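Local coordinates for protein syndapin (Drosophila melanogaster, PDB 3I2W) that binds phospholipid membranes through its dimeric EFC/F-BAR domain and probably takes part in endocytosis and the uptake of plasma-membrane proteins, at the interface of chains A and B. Numbering follows the deposited sequence. Chains: chain A/B, Syndapin.

Contact 1: the interface of chains A and B. Residues chain A 256, 259-261; chain B 230, 233-234, 237.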
loop_
_atom_site.group_PDB
_atom_site.type_symbol
_atom_site.label_atom_id
_atom_site.label_comp_id
_atom_site.label_asym_id
_atom_site.label_seq_id
_atom_site.Cartn_x
_atom_site.Cartn_y
_atom_site.Cartn_z
ATOM N N SER A 256 -2.698 -17.297 6.937
ATOM C CA SER A 256 -2.582 -17.826 8.267
ATOM C C SER A 256 -2.036 -19.251 8.237
ATOM O O SER A 256 -1.374 -19.608 9.174
ATOM C CB SER A 256 -3.881 -17.776 9.035
ATOM O OG SER A 256 -4.675 -18.610 8.291
ATOM N N ILE A 259 1.782 -18.787 8.386
ATOM C CA ILE A 259 2.173 -18.559 9.767
ATOM C C ILE A 259 2.097 -19.828 10.629
ATOM O O ILE A 259 3.023 -20.172 11.369
ATOM C CB ILE A 259 1.305 -17.475 10.382
ATOM C CG1 ILE A 259 1.615 -16.163 9.697
ATOM C CG2 ILE A 259 1.647 -17.267 11.801
ATOM C CD1 ILE A 259 0.874 -14.988 10.286
ATOM N N ASN A 260 0.996 -20.536 10.517
ATOM C CA ASN A 260 0.789 -21.735 11.306
ATOM C C ASN A 260 1.802 -22.841 11.040
ATOM O O ASN A 260 1.892 -23.780 11.772
ATOM C CB ASN A 260 -0.607 -22.286 11.074
ATOM C CG ASN A 260 -1.179 -22.886 12.292
ATOM O OD1 ASN A 260 -0.634 -22.766 13.383
ATOM N ND2 ASN A 260 -2.287 -23.566 12.133
ATOM N N ASN A 261 2.568 -22.736 9.987
ATOM C CA ASN A 261 3.567 -23.734 9.763
ATOM C C ASN A 261 4.869 -23.487 10.481
ATOM O O ASN A 261 5.777 -24.284 10.362
ATOM C CB ASN A 261 3.842 -23.826 8.287
ATOM C CG ASN A 261 2.859 -24.684 7.600
ATOM O OD1 ASN A 261 2.928 -24.846 6.401
ATOM N ND2 ASN A 261 1.910 -25.243 8.348
ATOM N N LYS B 230 6.104 -16.127 16.168
ATOM C CA LYS B 230 4.943 -16.751 15.569
ATOM C C LYS B 230 3.636 -15.997 15.951
ATOM O O LYS B 230 2.729 -15.817 15.119
ATOM C CB LYS B 230 4.878 -18.214 15.949
ATOM C CG LYS B 230 4.046 -18.980 14.982
ATOM C CD LYS B 230 3.409 -20.184 15.649
ATOM C CE LYS B 230 2.568 -20.961 14.640
ATOM N NZ LYS B 230 3.062 -22.308 14.366
ATOM N N LEU B 233 3.445 -12.450 14.231
ATOM C CA LEU B 233 2.937 -12.730 12.919
ATOM C C LEU B 233 1.405 -12.918 12.851
ATOM O O LEU B 233 0.781 -12.294 12.010
ATOM C CB LEU B 233 3.698 -13.860 12.240
ATOM C CG LEU B 233 5.132 -13.520 11.844
ATOM C CD1 LEU B 233 5.720 -14.590 11.002
ATOM C CD2 LEU B 233 5.187 -12.241 11.098
ATOM N N PHE B 234 0.785 -13.723 13.699
ATOM C CA PHE B 234 -0.680 -13.778 13.741
ATOM C C PHE B 234 -1.281 -12.439 14.098
ATOM O O PHE B 234 -2.322 -12.039 13.558
ATOM C CB PHE B 234 -1.184 -14.751 14.793
ATOM C CG PHE B 234 -1.091 -16.226 14.405
ATOM C CD1 PHE B 234 -1.718 -16.723 13.280
ATOM C CD2 PHE B 234 -0.433 -17.119 15.214
ATOM C CE1 PHE B 234 -1.653 -18.072 12.945
ATOM C CE2 PHE B 234 -0.379 -18.480 14.881
ATOM C CZ PHE B 234 -0.987 -18.943 13.745
ATOM N N HIS B 237 -1.300 -10.474 11.029
ATOM C CA HIS B 237 -2.389 -11.010 10.275
ATOM C C HIS B 237 -3.703 -10.393 10.719
ATOM O O HIS B 237 -4.328 -9.747 9.951
ATOM C CB HIS B 237 -2.392 -12.498 10.458
ATOM C CG HIS B 237 -3.425 -13.209 9.649
ATOM N ND1 HIS B 237 -4.723 -13.367 10.078
ATOM C CD2 HIS B 237 -3.333 -13.863 8.466
ATOM C CE1 HIS B 237 -5.399 -14.038 9.168
ATOM N NE2 HIS B 237 -4.579 -14.357 8.180
#
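In this part of the F-BAR homodimer the short helix 248-260 of chain A lies against the long helix 169-240 of chain B, and A:Ile259 reaches from the short helix onto the B:Leu233 and B:Phe234 surface of the long one. Its CB stands 4.0 Å from CE1 of B:Phe234. There the chain branches. CG2, anti to the backbone N, drops onto one face of the phenyl ring and sits over its centre, a CH-pi contact in which CG2 is 3.6 Å from CE1 of B:Phe234. CG1 takes the other position, beside the backbone N (chi1 -67°), passes CB of B:Leu233, and extends (chi2 -176°) so that CD1 ends 3.6 Å from that same CB, near the backbone of the B helix. A beta-branched residue suits the place because its two arms serve two partners, one aromatic and one aliphatic. The phenyl ring also meets the amide of A:Asn260, whose OD1 lies in the ring plane at its edge, 3.9 Å from CZ of B:Phe234. B:Lys230 runs extended until it bends at chi4 (115°), which turns its terminal amine NZ to the main-chain O of A:Asn260 at 3.2 Å, a weak hydrogen bond. A long, flexible and probably charged side chain is apt here, since this carbonyl closes the C-terminal end of the helix, where the dipole would probably attract positive charge. At the other flank A:Ser256, small enough for close approach, sets its CB 3.6 Å from NE2 of the B:His237 imidazole.

Contact 2: the interface of chains A and B. Residues chain A 3, 5-6, 130, 207-208; chain B 277, 279-281, 283.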
loop_
_atom_site.group_PDB
_atom_site.type_symbol
_atom_site.label_atom_id
_atom_site.label_comp_id
_atom_site.label_asym_id
_atom_site.label_seq_id
_atom_site.Cartn_x
_atom_site.Cartn_y
_atom_site.Cartn_z
ATOM N N SER A 3 -35.971 35.279 -14.930
ATOM C CA SER A 3 -36.923 34.319 -15.413
ATOM C C SER A 3 -36.641 33.861 -16.823
ATOM O O SER A 3 -36.341 34.640 -17.717
ATOM C CB SER A 3 -38.365 34.851 -15.346
ATOM O OG SER A 3 -39.300 33.933 -15.944
ATOM N N TRP A 5 -38.442 33.082 -18.951
ATOM C CA TRP A 5 -39.389 33.488 -19.954
ATOM C C TRP A 5 -39.040 34.810 -20.670
ATOM O O TRP A 5 -39.553 35.097 -21.744
ATOM C CB TRP A 5 -40.742 33.575 -19.322
ATOM C CG TRP A 5 -41.322 32.289 -19.020
ATOM C CD1 TRP A 5 -41.503 31.781 -17.793
ATOM C CD2 TRP A 5 -41.871 31.326 -19.945
ATOM N NE1 TRP A 5 -42.140 30.573 -17.860
ATOM C CE2 TRP A 5 -42.378 30.261 -19.171
ATOM C CE3 TRP A 5 -42.022 31.278 -21.345
ATOM C CZ2 TRP A 5 -42.988 29.134 -19.739
ATOM C CZ3 TRP A 5 -42.623 30.154 -21.916
ATOM C CH2 TRP A 5 -43.108 29.101 -21.113
ATOM N N GLU A 6 -38.181 35.601 -20.039
ATOM C CA GLU A 6 -37.662 36.847 -20.573
ATOM C C GLU A 6 -36.693 36.520 -21.660
ATOM O O GLU A 6 -36.052 35.479 -21.607
ATOM C CB GLU A 6 -36.892 37.548 -19.480
ATOM C CG GLU A 6 -37.694 37.745 -18.256
ATOM C CD GLU A 6 -38.192 39.140 -18.159
ATOM O OE1 GLU A 6 -38.669 39.650 -19.181
ATOM O OE2 GLU A 6 -38.080 39.751 -17.067
ATOM N N TRP A 130 -42.416 36.608 -30.629
ATOM C CA TRP A 130 -42.814 37.219 -29.384
ATOM C C TRP A 130 -41.931 38.390 -28.987
ATOM O O TRP A 130 -42.388 39.366 -28.385
ATOM C CB TRP A 130 -42.773 36.137 -28.303
ATOM C CG TRP A 130 -43.268 36.532 -26.985
ATOM C CD1 TRP A 130 -44.538 36.483 -26.548
ATOM C CD2 TRP A 130 -42.488 37.045 -25.909
ATOM N NE1 TRP A 130 -44.615 36.968 -25.259
ATOM C CE2 TRP A 130 -43.353 37.295 -24.848
ATOM C CE3 TRP A 130 -41.126 37.305 -25.742
ATOM C CZ2 TRP A 130 -42.907 37.767 -23.634
ATOM C CZ3 TRP A 130 -40.686 37.791 -24.559
ATOM C CH2 TRP A 130 -41.568 38.037 -23.513
ATOM N N TYR A 207 -46.387 31.395 -27.696
ATOM C CA TYR A 207 -45.061 31.408 -27.203
ATOM C C TYR A 207 -44.947 30.351 -26.051
ATOM O O TYR A 207 -44.222 29.361 -26.166
ATOM C CB TYR A 207 -44.826 32.803 -26.743
ATOM C CG TYR A 207 -43.571 33.068 -26.048
ATOM C CD1 TYR A 207 -42.376 32.694 -26.590
ATOM C CD2 TYR A 207 -43.580 33.756 -24.858
ATOM C CE1 TYR A 207 -41.233 32.990 -25.987
ATOM C CE2 TYR A 207 -42.434 34.064 -24.217
ATOM C CZ TYR A 207 -41.235 33.674 -24.786
ATOM O OH TYR A 207 -40.018 33.962 -24.161
ATOM N N ILE A 208 -45.711 30.499 -24.974
ATOM C CA ILE A 208 -45.752 29.443 -24.033
ATOM C C ILE A 208 -45.660 28.080 -24.697
ATOM O O ILE A 208 -44.873 27.254 -24.291
ATOM C CB ILE A 208 -46.958 29.504 -23.216
ATOM C CG1 ILE A 208 -47.008 30.890 -22.619
ATOM C CG2 ILE A 208 -46.855 28.437 -22.119
ATOM C CD1 ILE A 208 -47.995 31.074 -21.552
ATOM N N ILE B 277 -39.269 26.290 -17.570
ATOM C CA ILE B 277 -40.672 26.742 -17.669
ATOM C C ILE B 277 -41.469 26.893 -16.399
ATOM O O ILE B 277 -42.406 27.645 -16.379
ATOM C CB ILE B 277 -41.451 25.920 -18.619
ATOM C CG1 ILE B 277 -41.457 24.468 -18.202
ATOM C CG2 ILE B 277 -40.881 26.082 -20.042
ATOM C CD1 ILE B 277 -42.332 23.597 -19.156
HETATM N N MSE B 279 -41.049 28.733 -14.019
HETATM C CA MSE B 279 -40.781 29.989 -13.305
HETATM C C MSE B 279 -41.858 31.002 -13.633
HETATM O O MSE B 279 -42.497 30.941 -14.706
HETATM C CB MSE B 279 -39.456 30.585 -13.716
HETATM C CG MSE B 279 -38.315 29.595 -13.663
HETATM SE SE MSE B 279 -36.658 30.472 -14.177
HETATM C CE MSE B 279 -36.287 31.462 -12.498
ATOM N N ALA B 280 -42.058 31.954 -12.732
ATOM C CA ALA B 280 -43.049 32.974 -12.965
ATOM C C ALA B 280 -42.608 33.934 -14.080
ATOM O O ALA B 280 -41.433 34.138 -14.290
ATOM C CB ALA B 280 -43.289 33.694 -11.722
HETATM N N MSE B 281 -43.547 34.455 -14.854
HETATM C CA MSE B 281 -43.305 35.571 -15.711
HETATM C C MSE B 281 -44.494 36.420 -15.456
HETATM O O MSE B 281 -45.611 35.908 -15.431
HETATM C CB MSE B 281 -43.345 35.156 -17.145
HETATM C CG MSE B 281 -43.111 36.280 -18.134
HETATM SE SE MSE B 281 -41.573 37.082 -17.891
HETATM C CE MSE B 281 -41.364 37.636 -19.539
ATOM N N TRP B 283 -46.301 38.999 -17.579
ATOM C CA TRP B 283 -46.346 39.433 -18.924
ATOM C C TRP B 283 -46.445 40.958 -18.998
ATOM O O TRP B 283 -46.684 41.605 -17.985
ATOM C CB TRP B 283 -47.536 38.694 -19.505
ATOM C CG TRP B 283 -47.334 37.235 -19.238
ATOM C CD1 TRP B 283 -47.857 36.511 -18.225
ATOM C CD2 TRP B 283 -46.447 36.350 -19.947
ATOM N NE1 TRP B 283 -47.401 35.216 -18.284
ATOM C CE2 TRP B 283 -46.528 35.096 -19.326
ATOM C CE3 TRP B 283 -45.601 36.502 -21.062
ATOM C CZ2 TRP B 283 -45.833 34.002 -19.788
ATOM C CZ3 TRP B 283 -44.906 35.426 -21.503
ATOM C CH2 TRP B 283 -45.028 34.183 -20.873
#
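B:Trp283 forms the apolar centre, its indole crossing that of A:Trp130 at about a right angle, with CZ3 of B:Trp283 3.7 Å from CZ2 of A:Trp130. The same CZ3 lies in the plane of the A:Tyr207 ring, at its edge, while CD1 of A:Ile208 touches CZ2 on the six-membered ring. The rim of B:Trp283, at CH2, covers one face of A:Trp5. Broad, rigid indoles suit this place because one ring can meet several neighbours at once. CG of B:Met281 covers one face of B:Trp283. B:Met281, a flexible selenomethionine, bends at chi2 (58°) and passes CB of A:Trp5, with CB of B:Met281 3.7 Å away, to reach A:Glu6, where its methyl CE lies 3.4 Å from carboxylate OE1. Outward, A:Trp5 has CZ2 against CG2 of B:Ile277 and turns its indole N-H to backbone carbonyls: NE1 is 3.3 Å from O of B:Ile277, and a weaker, more bent bond goes to O of B:Met279. An alanine in place of A:Trp5 would probably loosen the B segment, losing this N-H together with the ring surface that meets B:Ile277 and B:Trp283. On the rim, hydroxyl OG of A:Ser3 donates to O of B:Ala280 at 2.7 Å and accepts a nearly straight bond from N of A:Trp5. The phenol OH of A:Tyr207 holds O of A:Trp5, steadying the loop. The site thus joins chain A's N-terminal segment and helices 114-149 and 185-240 to chain B's extended C-terminal tail.

About 73 Å separates the C-alpha centres of contact 1 and contact 2, so they clasp distant parts of the elongated dimer. They have no residue in common, but the long helix ending at residue 240 serves both: its later part receives the partner's short helix in contact 1, while an earlier stretch, in the other chain, supports the partner's tail in contact 2. The two-fold axis repeats each contact with the chains exchanged. Helix packing and the tail of each chain reaching onto the other are therefore likely to stabilise the homodimer along its length and to limit relative movement of its subunits.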